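Local coordinates for protein alkylhalidase CmlS (Streptomyces venezuelae, PDB 3I3L) that is a flavin-dependent halogenase of chloramphenicol biosynthesis that binds FAD, to which it is covalently bonded, at residues A[60-65]-A[207-212]; A[124-129]-A[240-245]. All coordinates share one frame; numbering follows the deposited sequence.

Contact 1 of 2, residues A[60-65]-A[207-212]; sequences YRVGES and AVWSYF. With FAD (flavin-adenine dinucleotide), chain B.
In the FAD pocket of this flavin-dependent halogenase, the loop 60-65 between strand 48-52 and helix 68-76 meets strand 203-213 through Tyr60, Val62 and Glu64 on one side and Trp209 and Tyr211 on the other. A chain of three hydrogen bonds joins them. The indole NE1 of Trp209 donates to Tyr60 OH at 2.8 Å, nearly in the plane of the indole and with an N-H...O angle of 158°. Tyr60 OH donates to Tyr211 OH, 2.6 Å away, and Tyr211 OH in turn donates to Glu64 OE2 at 2.5 Å. The carboxylate is met on its syn side, about 31° out of its plane, while OE2 lies at the edge of the Tyr211 ring, close to the ring plane. Each phenol oxygen thus accepts one bond and donates one, so the three bonds run in one direction, from the indole to the carboxylate, and Ser247 binds the other carboxylate oxygen, OE1, holding Glu64 in place. With CG anti to the backbone N (chi1 173°), the Tyr60 ring carries OH to both Trp209 NE1 and Tyr211 OH. Beside these bonds, Val62 CG2 sits over the face of the Trp209 five-membered ring in a CH-pi contact, 3.8 Å from its centroid, while its other methyl, CG1, turns to the dimethylbenzene end of the flavin. The same loop lines the cofactor: Gly63 CA lies 3.3 Å from flavin C4X, where a side chain would clash with the ribityl O2'. Further along, FAD N3 donates to the backbone O of Ser65 at 2.6 Å, and Ser65 N donates to FAD O4. Arg61 heads instead for the pyrophosphate, its NE and NH2 both donating to O1A, with NH2 at 2.8 Å and that oxygen in the guanidinium plane.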
loop_
_atom_site.group_PDB
_atom_site.type_symbol
_atom_site.label_atom_id
_atom_site.label_comp_id
_atom_site.label_asym_id
_atom_site.label_seq_id
_atom_site.Cartn_x
_atom_site.Cartn_y
_atom_site.Cartn_z
ATOM N N TYR A 60 -17.461 4.776 -14.265
ATOM C CA TYR A 60 -16.649 3.547 -14.352
ATOM C C TYR A 60 -15.193 3.802 -13.961
ATOM O O TYR A 60 -14.624 4.802 -14.340
ATOM C CB TYR A 60 -16.719 2.873 -15.756
ATOM C CG TYR A 60 -15.731 1.729 -15.800
ATOM C CD1 TYR A 60 -16.103 0.440 -15.406
ATOM C CD2 TYR A 60 -14.387 1.969 -16.125
ATOM C CE1 TYR A 60 -15.169 -0.582 -15.345
ATOM C CE2 TYR A 60 -13.420 0.950 -16.051
ATOM C CZ TYR A 60 -13.827 -0.319 -15.679
ATOM O OH TYR A 60 -12.880 -1.301 -15.600
ATOM N N ARG A 61 -14.595 2.868 -13.215
ATOM C CA ARG A 61 -13.213 2.998 -12.775
ATOM C C ARG A 61 -12.612 1.609 -12.482
ATOM O O ARG A 61 -13.224 0.772 -11.860
ATOM C CB ARG A 61 -13.155 3.876 -11.535
ATOM C CG ARG A 61 -11.792 4.212 -11.017
ATOM C CD ARG A 61 -11.195 5.269 -11.895
ATOM N NE ARG A 61 -9.931 5.818 -11.370
ATOM C CZ ARG A 61 -8.778 5.149 -11.233
ATOM N NH1 ARG A 61 -8.667 3.862 -11.568
ATOM N NH2 ARG A 61 -7.707 5.792 -10.811
ATOM N N VAL A 62 -11.416 1.381 -12.983
ATOM C CA VAL A 62 -10.703 0.159 -12.756
ATOM C C VAL A 62 -10.015 0.321 -11.403
ATOM O O VAL A 62 -9.833 1.460 -10.937
ATOM C CB VAL A 62 -9.641 -0.079 -13.887
ATOM C CG1 VAL A 62 -8.442 0.877 -13.716
ATOM C CG2 VAL A 62 -9.214 -1.562 -13.918
ATOM N N GLY A 63 -9.679 -0.804 -10.768
ATOM C CA GLY A 63 -8.928 -0.805 -9.474
ATOM C C GLY A 63 -9.820 -1.367 -8.401
ATOM O O GLY A 63 -10.255 -0.637 -7.543
ATOM N N GLU A 64 -10.089 -2.656 -8.477
ATOM C CA GLU A 64 -11.258 -3.236 -7.853
ATOM C C GLU A 64 -11.024 -4.072 -6.594
ATOM O O GLU A 64 -12.000 -4.446 -5.902
ATOM C CB GLU A 64 -11.992 -4.049 -8.901
ATOM C CG GLU A 64 -12.481 -3.132 -10.042
ATOM C CD GLU A 64 -12.654 -3.863 -11.352
ATOM O OE1 GLU A 64 -11.726 -4.612 -11.765
ATOM O OE2 GLU A 64 -13.722 -3.657 -11.979
ATOM N N SER A 65 -9.761 -4.376 -6.291
ATOM C CA SER A 65 -9.493 -5.336 -5.213
ATOM C C SER A 65 -8.906 -4.588 -4.033
ATOM O O SER A 65 -7.824 -3.936 -4.138
ATOM C CB SER A 65 -8.556 -6.459 -5.696
ATOM O OG SER A 65 -8.241 -7.386 -4.685
ATOM N N ALA A 207 -1.848 -1.277 -19.179
ATOM C CA ALA A 207 -2.850 -2.306 -18.906
ATOM C C ALA A 207 -3.989 -2.362 -19.912
ATOM O O ALA A 207 -4.397 -1.322 -20.448
ATOM C CB ALA A 207 -3.471 -2.143 -17.462
ATOM N N VAL A 208 -4.510 -3.584 -20.099
ATOM C CA VAL A 208 -5.522 -3.893 -21.097
ATOM C C VAL A 208 -6.438 -4.960 -20.504
ATOM O O VAL A 208 -5.974 -6.030 -20.113
ATOM C CB VAL A 208 -4.850 -4.462 -22.385
ATOM C CG1 VAL A 208 -5.871 -4.742 -23.457
ATOM C CG2 VAL A 208 -3.784 -3.480 -22.904
ATOM N N TRP A 209 -7.715 -4.646 -20.360
ATOM C CA TRP A 209 -8.584 -5.481 -19.540
ATOM C C TRP A 209 -10.001 -5.499 -19.987
ATOM O O TRP A 209 -10.426 -4.605 -20.711
ATOM C CB TRP A 209 -8.554 -5.020 -18.063
ATOM C CG TRP A 209 -9.223 -3.700 -17.751
ATOM C CD1 TRP A 209 -10.476 -3.517 -17.269
ATOM C CD2 TRP A 209 -8.657 -2.393 -17.886
ATOM N NE1 TRP A 209 -10.741 -2.179 -17.094
ATOM C CE2 TRP A 209 -9.620 -1.471 -17.435
ATOM C CE3 TRP A 209 -7.425 -1.914 -18.351
ATOM C CZ2 TRP A 209 -9.400 -0.084 -17.448
ATOM C CZ3 TRP A 209 -7.195 -0.530 -18.351
ATOM C CH2 TRP A 209 -8.188 0.366 -17.939
ATOM N N SER A 210 -10.738 -6.492 -19.503
ATOM C CA SER A 210 -12.143 -6.668 -19.831
ATOM C C SER A 210 -12.802 -7.541 -18.765
ATOM O O SER A 210 -12.155 -7.874 -17.753
ATOM C CB SER A 210 -12.284 -7.299 -21.226
ATOM O OG SER A 210 -13.628 -7.259 -21.734
ATOM N N TYR A 211 -14.072 -7.921 -18.979
ATOM C CA TYR A 211 -14.821 -8.721 -18.017
ATOM C C TYR A 211 -15.360 -9.995 -18.651
ATOM O O TYR A 211 -15.612 -10.045 -19.842
ATOM C CB TYR A 211 -15.924 -7.875 -17.370
ATOM C CG TYR A 211 -15.348 -6.687 -16.593
ATOM C CD1 TYR A 211 -15.156 -6.748 -15.237
ATOM C CD2 TYR A 211 -14.961 -5.527 -17.243
ATOM C CE1 TYR A 211 -14.611 -5.680 -14.550
ATOM C CE2 TYR A 211 -14.418 -4.475 -16.567
ATOM C CZ TYR A 211 -14.257 -4.566 -15.201
ATOM O OH TYR A 211 -13.686 -3.532 -14.483
ATOM N N PHE A 212 -15.506 -11.030 -17.833
ATOM C CA PHE A 212 -16.004 -12.317 -18.251
ATOM C C PHE A 212 -17.106 -12.787 -17.322
ATOM O O PHE A 212 -17.061 -12.527 -16.128
ATOM C CB PHE A 212 -14.894 -13.370 -18.301
ATOM C CG PHE A 212 -13.898 -13.148 -19.415
ATOM C CD1 PHE A 212 -14.059 -13.783 -20.649
ATOM C CD2 PHE A 212 -12.781 -12.311 -19.228
ATOM C CE1 PHE A 212 -13.119 -13.579 -21.717
ATOM C CE2 PHE A 212 -11.858 -12.097 -20.284
ATOM C CZ PHE A 212 -12.027 -12.737 -21.523
HETATM P PA FAD B . -9.070 8.177 -8.452
HETATM O O1A FAD B . -8.542 8.329 -9.859
HETATM O O2A FAD B . -9.733 6.885 -8.125
HETATM O O5B FAD B . -10.107 9.407 -8.171
HETATM C C5B FAD B . -9.775 10.725 -8.559
HETATM C C4B FAD B . -11.029 11.541 -8.947
HETATM O O4B FAD B . -10.598 12.894 -9.224
HETATM C C3B FAD B . -11.699 11.034 -10.202
HETATM O O3B FAD B . -13.016 10.670 -9.918
HETATM C C2B FAD B . -11.668 12.223 -11.174
HETATM O O2B FAD B . -12.894 12.384 -11.815
HETATM C C1B FAD B . -11.374 13.415 -10.277
HETATM N N9A FAD B . -10.644 14.532 -10.848
HETATM C C8A FAD B . -9.517 14.484 -11.614
HETATM N N7A FAD B . -9.140 15.748 -11.906
HETATM C C5A FAD B . -10.058 16.608 -11.408
HETATM C C6A FAD B . -10.155 17.987 -11.442
HETATM N N6A FAD B . -9.238 18.721 -12.046
HETATM N N1A FAD B . -11.201 18.572 -10.781
HETATM C C2A FAD B . -12.158 17.829 -10.135
HETATM N N3A FAD B . -12.039 16.474 -10.102
HETATM C C4A FAD B . -11.006 15.866 -10.726
HETATM N N1 FAD B . -6.011 -0.293 -6.645
HETATM C C2 FAD B . -6.437 -1.219 -5.707
HETATM O O2 FAD B . -6.535 -0.845 -4.546
HETATM N N3 FAD B . -6.714 -2.514 -6.056
HETATM C C4 FAD B . -6.582 -2.931 -7.354
HETATM O O4 FAD B . -6.870 -4.134 -7.654
HETATM C C4X FAD B . -6.123 -2.016 -8.303
HETATM N N5 FAD B . -5.997 -2.394 -9.612
HETATM C C5X FAD B . -5.646 -1.457 -10.556
HETATM C C6 FAD B . -5.502 -1.837 -11.898
HETATM C C7 FAD B . -5.074 -0.916 -12.823
HETATM C C7M FAD B . -4.927 -1.288 -14.279
HETATM C C8 FAD B . -4.849 0.392 -12.405
HETATM C C8M FAD B . -4.487 1.439 -13.381
HETATM C C9 FAD B . -4.945 0.779 -11.064
HETATM C C9A FAD B . -5.358 -0.181 -10.153
HETATM N N10 FAD B . -5.509 0.224 -8.858
HETATM C C10 FAD B . -5.839 -0.685 -7.926
HETATM C "C1'" FAD B . -5.039 1.603 -8.540
HETATM C "C2'" FAD B . -6.160 2.400 -7.915
HETATM O "O2'" FAD B . -7.261 2.285 -8.724
HETATM C "C3'" FAD B . -5.845 3.844 -7.628
HETATM O "O3'" FAD B . -4.751 3.915 -6.741
HETATM C "C4'" FAD B . -7.061 4.550 -6.940
HETATM O "O4'" FAD B . -8.146 4.687 -7.815
HETATM C "C5'" FAD B . -6.660 5.956 -6.515
HETATM O "O5'" FAD B . -7.709 6.578 -5.832
HETATM P P FAD B . -7.728 8.155 -5.905
HETATM O O1P FAD B . -6.339 8.688 -5.631
HETATM O O2P FAD B . -8.891 8.688 -5.076
HETATM O O3P FAD B . -7.888 8.520 -7.473
#

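Contact 2 of 2, residues A[124-129]-A[240-245]; sequences QVKREE and PIKDDL. With FAD (flavin-adenine dinucleotide), chain B.
The backbones of 124-129 and 240-245 come closest at Gln124 and Ile241, whose CA atoms lie 5.2 Å apart; the first segment runs from a loop into helix 127-140, with Lys126 at the N-cap position, and the second turns from strand 234-240 into strand 245-253. One water bridges them, donating to Gln124 O at 2.8 Å and to Ile241 O at 2.7 Å. Next to it the aliphatic part of Gln124 packs on the backbone of Pro240, CB and CG each 3.1 Å from the proline carbonyl oxygen. Ile241 packs alongside, its CG2 against Val125 O and its CD1 4.1 Å from Lys126 CE, which the bend at chi3 (-103°) brings to it. The turn closes on itself through Ile241 N bonding to Leu245 O, so a beta hairpin of the large mixed sheet is laid beside the start of the helix. At the outer edge the ammonium groups of Lys126 and Lys242 are near each other, and Glu129 OE1, beyond salt-bridge range of Lys242 NZ, probably offsets part of that charge. Arg127, in the first turn of the helix, reaches the cofactor: NH2 donates to the phosphate oxygen O2A of FAD at 2.9 Å, in the guanidinium plane, and NH1 and NH2 both donate to the ribityl O4', NH1 at 3.1 Å. Asp131 pairs with its NE, and NH1 also binds Gly63 O. A leucine in place of Arg127 would probably leave O2A and Asp131 without this positive partner and O4' without both donors.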
loop_
_atom_site.group_PDB
_atom_site.type_symbol
_atom_site.label_atom_id
_atom_site.label_comp_id
_atom_site.label_asym_id
_atom_site.label_seq_id
_atom_site.Cartn_x
_atom_site.Cartn_y
_atom_site.Cartn_z
ATOM N N GLN A 124 -14.003 -7.243 -2.923
ATOM C CA GLN A 124 -13.802 -6.829 -4.291
ATOM C C GLN A 124 -15.022 -5.948 -4.639
ATOM O O GLN A 124 -16.113 -6.233 -4.163
ATOM C CB GLN A 124 -13.770 -8.053 -5.213
ATOM C CG GLN A 124 -13.077 -9.311 -4.618
ATOM C CD GLN A 124 -11.570 -9.210 -4.734
ATOM O OE1 GLN A 124 -10.862 -10.217 -4.697
ATOM N NE2 GLN A 124 -11.068 -8.005 -4.933
ATOM N N VAL A 125 -14.829 -4.868 -5.417
ATOM C CA VAL A 125 -15.930 -3.969 -5.702
ATOM C C VAL A 125 -15.988 -3.541 -7.149
ATOM O O VAL A 125 -15.003 -3.588 -7.883
ATOM C CB VAL A 125 -15.926 -2.680 -4.807
ATOM C CG1 VAL A 125 -15.762 -3.060 -3.290
ATOM C CG2 VAL A 125 -14.770 -1.753 -5.233
ATOM N N LYS A 126 -17.166 -3.082 -7.538
ATOM C CA LYS A 126 -17.346 -2.322 -8.725
ATOM C C LYS A 126 -17.135 -0.872 -8.309
ATOM O O LYS A 126 -17.897 -0.331 -7.481
ATOM C CB LYS A 126 -18.754 -2.595 -9.260
ATOM C CG LYS A 126 -19.067 -1.956 -10.568
ATOM C CD LYS A 126 -20.313 -2.639 -11.227
ATOM C CE LYS A 126 -19.862 -3.593 -12.355
ATOM N NZ LYS A 126 -21.032 -4.259 -13.038
ATOM N N ARG A 127 -16.058 -0.264 -8.810
ATOM C CA ARG A 127 -15.587 1.037 -8.313
ATOM C C ARG A 127 -16.603 2.178 -8.512
ATOM O O ARG A 127 -16.682 3.098 -7.669
ATOM C CB ARG A 127 -14.249 1.438 -8.945
ATOM C CG ARG A 127 -13.021 0.766 -8.323
ATOM C CD ARG A 127 -12.751 1.233 -6.845
ATOM N NE ARG A 127 -12.566 2.682 -6.826
ATOM C CZ ARG A 127 -11.422 3.292 -7.179
ATOM N NH1 ARG A 127 -10.355 2.557 -7.576
ATOM N NH2 ARG A 127 -11.359 4.630 -7.182
ATOM N N GLU A 128 -17.362 2.131 -9.606
ATOM C CA GLU A 128 -18.409 3.123 -9.849
ATOM C C GLU A 128 -19.424 3.128 -8.685
ATOM O O GLU A 128 -19.945 4.173 -8.313
ATOM C CB GLU A 128 -19.092 2.871 -11.200
ATOM C CG GLU A 128 -19.811 1.542 -11.296
ATOM C CD GLU A 128 -19.930 1.042 -12.750
ATOM O OE1 GLU A 128 -20.989 1.275 -13.377
ATOM O OE2 GLU A 128 -18.993 0.404 -13.275
ATOM N N GLU A 129 -19.640 1.965 -8.070
ATOM C CA GLU A 129 -20.622 1.857 -6.991
ATOM C C GLU A 129 -20.014 2.171 -5.651
ATOM O O GLU A 129 -20.554 2.954 -4.884
ATOM C CB GLU A 129 -21.297 0.464 -6.991
ATOM C CG GLU A 129 -22.168 0.228 -8.216
ATOM C CD GLU A 129 -22.729 -1.213 -8.305
ATOM O OE1 GLU A 129 -22.324 -2.141 -7.546
ATOM O OE2 GLU A 129 -23.574 -1.425 -9.187
ATOM N N PRO A 240 -12.737 -11.631 -8.862
ATOM C CA PRO A 240 -14.190 -11.826 -8.858
ATOM C C PRO A 240 -14.871 -10.604 -8.239
ATOM O O PRO A 240 -14.711 -10.365 -7.078
ATOM C CB PRO A 240 -14.389 -13.058 -7.967
ATOM C CG PRO A 240 -13.052 -13.210 -7.145
ATOM C CD PRO A 240 -12.053 -12.230 -7.695
ATOM N N ILE A 241 -15.577 -9.822 -9.016
ATOM C CA ILE A 241 -16.290 -8.702 -8.476
ATOM C C ILE A 241 -17.792 -9.006 -8.290
ATOM O O ILE A 241 -18.533 -8.189 -7.748
ATOM C CB ILE A 241 -16.124 -7.433 -9.320
ATOM C CG1 ILE A 241 -16.686 -7.650 -10.702
ATOM C CG2 ILE A 241 -14.634 -7.005 -9.391
ATOM C CD1 ILE A 241 -17.081 -6.379 -11.346
ATOM N N LYS A 242 -18.220 -10.185 -8.729
ATOM C CA LYS A 242 -19.561 -10.677 -8.403
ATOM C C LYS A 242 -19.538 -12.184 -8.270
ATOM O O LYS A 242 -18.459 -12.794 -8.352
ATOM C CB LYS A 242 -20.594 -10.247 -9.442
ATOM C CG LYS A 242 -21.291 -8.988 -9.075
ATOM C CD LYS A 242 -21.933 -8.336 -10.288
ATOM C CE LYS A 242 -22.578 -6.983 -9.907
ATOM N NZ LYS A 242 -21.650 -6.108 -9.101
ATOM N N ASP A 243 -20.726 -12.767 -8.073
ATOM C CA ASP A 243 -20.918 -14.217 -8.095
ATOM C C ASP A 243 -20.358 -14.835 -9.390
ATOM O O ASP A 243 -19.599 -15.840 -9.351
ATOM C CB ASP A 243 -22.415 -14.556 -7.956
ATOM C CG ASP A 243 -22.699 -16.079 -7.932
ATOM O OD1 ASP A 243 -22.053 -16.824 -7.149
ATOM O OD2 ASP A 243 -23.592 -16.525 -8.689
ATOM N N ASP A 244 -20.718 -14.235 -10.525
ATOM C CA ASP A 244 -20.313 -14.794 -11.812
ATOM C C ASP A 244 -19.551 -13.785 -12.705
ATOM O O ASP A 244 -19.550 -13.914 -13.942
ATOM C CB ASP A 244 -21.548 -15.339 -12.546
ATOM C CG ASP A 244 -22.471 -14.220 -13.059
ATOM O OD1 ASP A 244 -22.657 -13.180 -12.351
ATOM O OD2 ASP A 244 -22.984 -14.371 -14.194
ATOM N N LEU A 245 -18.908 -12.794 -12.079
ATOM C CA LEU A 245 -18.280 -11.730 -12.828
ATOM C C LEU A 245 -16.825 -11.577 -12.446
ATOM O O LEU A 245 -16.493 -11.335 -11.301
ATOM C CB LEU A 245 -19.018 -10.415 -12.624
ATOM C CG LEU A 245 -19.355 -9.625 -13.870
ATOM C CD1 LEU A 245 -19.423 -8.145 -13.545
ATOM C CD2 LEU A 245 -18.348 -9.872 -14.953
HETATM P PA FAD B . -9.070 8.177 -8.452
HETATM O O1A FAD B . -8.542 8.329 -9.859
HETATM O O2A FAD B . -9.733 6.885 -8.125
HETATM O O5B FAD B . -10.107 9.407 -8.171
HETATM C C5B FAD B . -9.775 10.725 -8.559
HETATM C C4B FAD B . -11.029 11.541 -8.947
HETATM O O4B FAD B . -10.598 12.894 -9.224
HETATM C C3B FAD B . -11.699 11.034 -10.202
HETATM O O3B FAD B . -13.016 10.670 -9.918
HETATM C C2B FAD B . -11.668 12.223 -11.174
HETATM O O2B FAD B . -12.894 12.384 -11.815
HETATM C C1B FAD B . -11.374 13.415 -10.277
HETATM N N9A FAD B . -10.644 14.532 -10.848
HETATM C C8A FAD B . -9.517 14.484 -11.614
HETATM N N7A FAD B . -9.140 15.748 -11.906
HETATM C C5A FAD B . -10.058 16.608 -11.408
HETATM C C6A FAD B . -10.155 17.987 -11.442
HETATM N N6A FAD B . -9.238 18.721 -12.046
HETATM N N1A FAD B . -11.201 18.572 -10.781
HETATM C C2A FAD B . -12.158 17.829 -10.135
HETATM N N3A FAD B . -12.039 16.474 -10.102
HETATM C C4A FAD B . -11.006 15.866 -10.726
HETATM N N1 FAD B . -6.011 -0.293 -6.645
HETATM C C2 FAD B . -6.437 -1.219 -5.707
HETATM O O2 FAD B . -6.535 -0.845 -4.546
HETATM N N3 FAD B . -6.714 -2.514 -6.056
HETATM C C4 FAD B . -6.582 -2.931 -7.354
HETATM O O4 FAD B . -6.870 -4.134 -7.654
HETATM C C4X FAD B . -6.123 -2.016 -8.303
HETATM N N5 FAD B . -5.997 -2.394 -9.612
HETATM C C5X FAD B . -5.646 -1.457 -10.556
HETATM C C6 FAD B . -5.502 -1.837 -11.898
HETATM C C7 FAD B . -5.074 -0.916 -12.823
HETATM C C7M FAD B . -4.927 -1.288 -14.279
HETATM C C8 FAD B . -4.849 0.392 -12.405
HETATM C C8M FAD B . -4.487 1.439 -13.381
HETATM C C9 FAD B . -4.945 0.779 -11.064
HETATM C C9A FAD B . -5.358 -0.181 -10.153
HETATM N N10 FAD B . -5.509 0.224 -8.858
HETATM C C10 FAD B . -5.839 -0.685 -7.926
HETATM C "C1'" FAD B . -5.039 1.603 -8.540
HETATM C "C2'" FAD B . -6.160 2.400 -7.915
HETATM O "O2'" FAD B . -7.261 2.285 -8.724
HETATM C "C3'" FAD B . -5.845 3.844 -7.628
HETATM O "O3'" FAD B . -4.751 3.915 -6.741
HETATM C "C4'" FAD B . -7.061 4.550 -6.940
HETATM O "O4'" FAD B . -8.146 4.687 -7.815
HETATM C "C5'" FAD B . -6.660 5.956 -6.515
HETATM O "O5'" FAD B . -7.709 6.578 -5.832
HETATM P P FAD B . -7.728 8.155 -5.905
HETATM O O1P FAD B . -6.339 8.688 -5.631
HETATM O O2P FAD B . -8.891 8.688 -5.076
HETATM O O3P FAD B . -7.888 8.520 -7.473
HETATM O O HOH W 1 -18.552 -6.982 -5.376
#

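In the fold
From the N terminus the chain reaches 60-65, then 124-129, then 207-212 and finally 240-245, so the two contacts cross instead of nesting. Contact 1 closes a span of 141 residues, bringing the loop before helix 68-76 back to strand 203-213 of the large mixed sheet; contact 2 closes 110 residues, bringing the start of helix 127-140 to the turn between strands 234-240 and 245-253. Their centres lie about 10 Å apart, and they meet directly where Glu64 O probably accepts a hydrogen bond from Val125 N and where the backbone O of Phe212 packs against Leu245 CD2. Both contacts adjoin FAD, tying its surrounding loop and helix to the sheet.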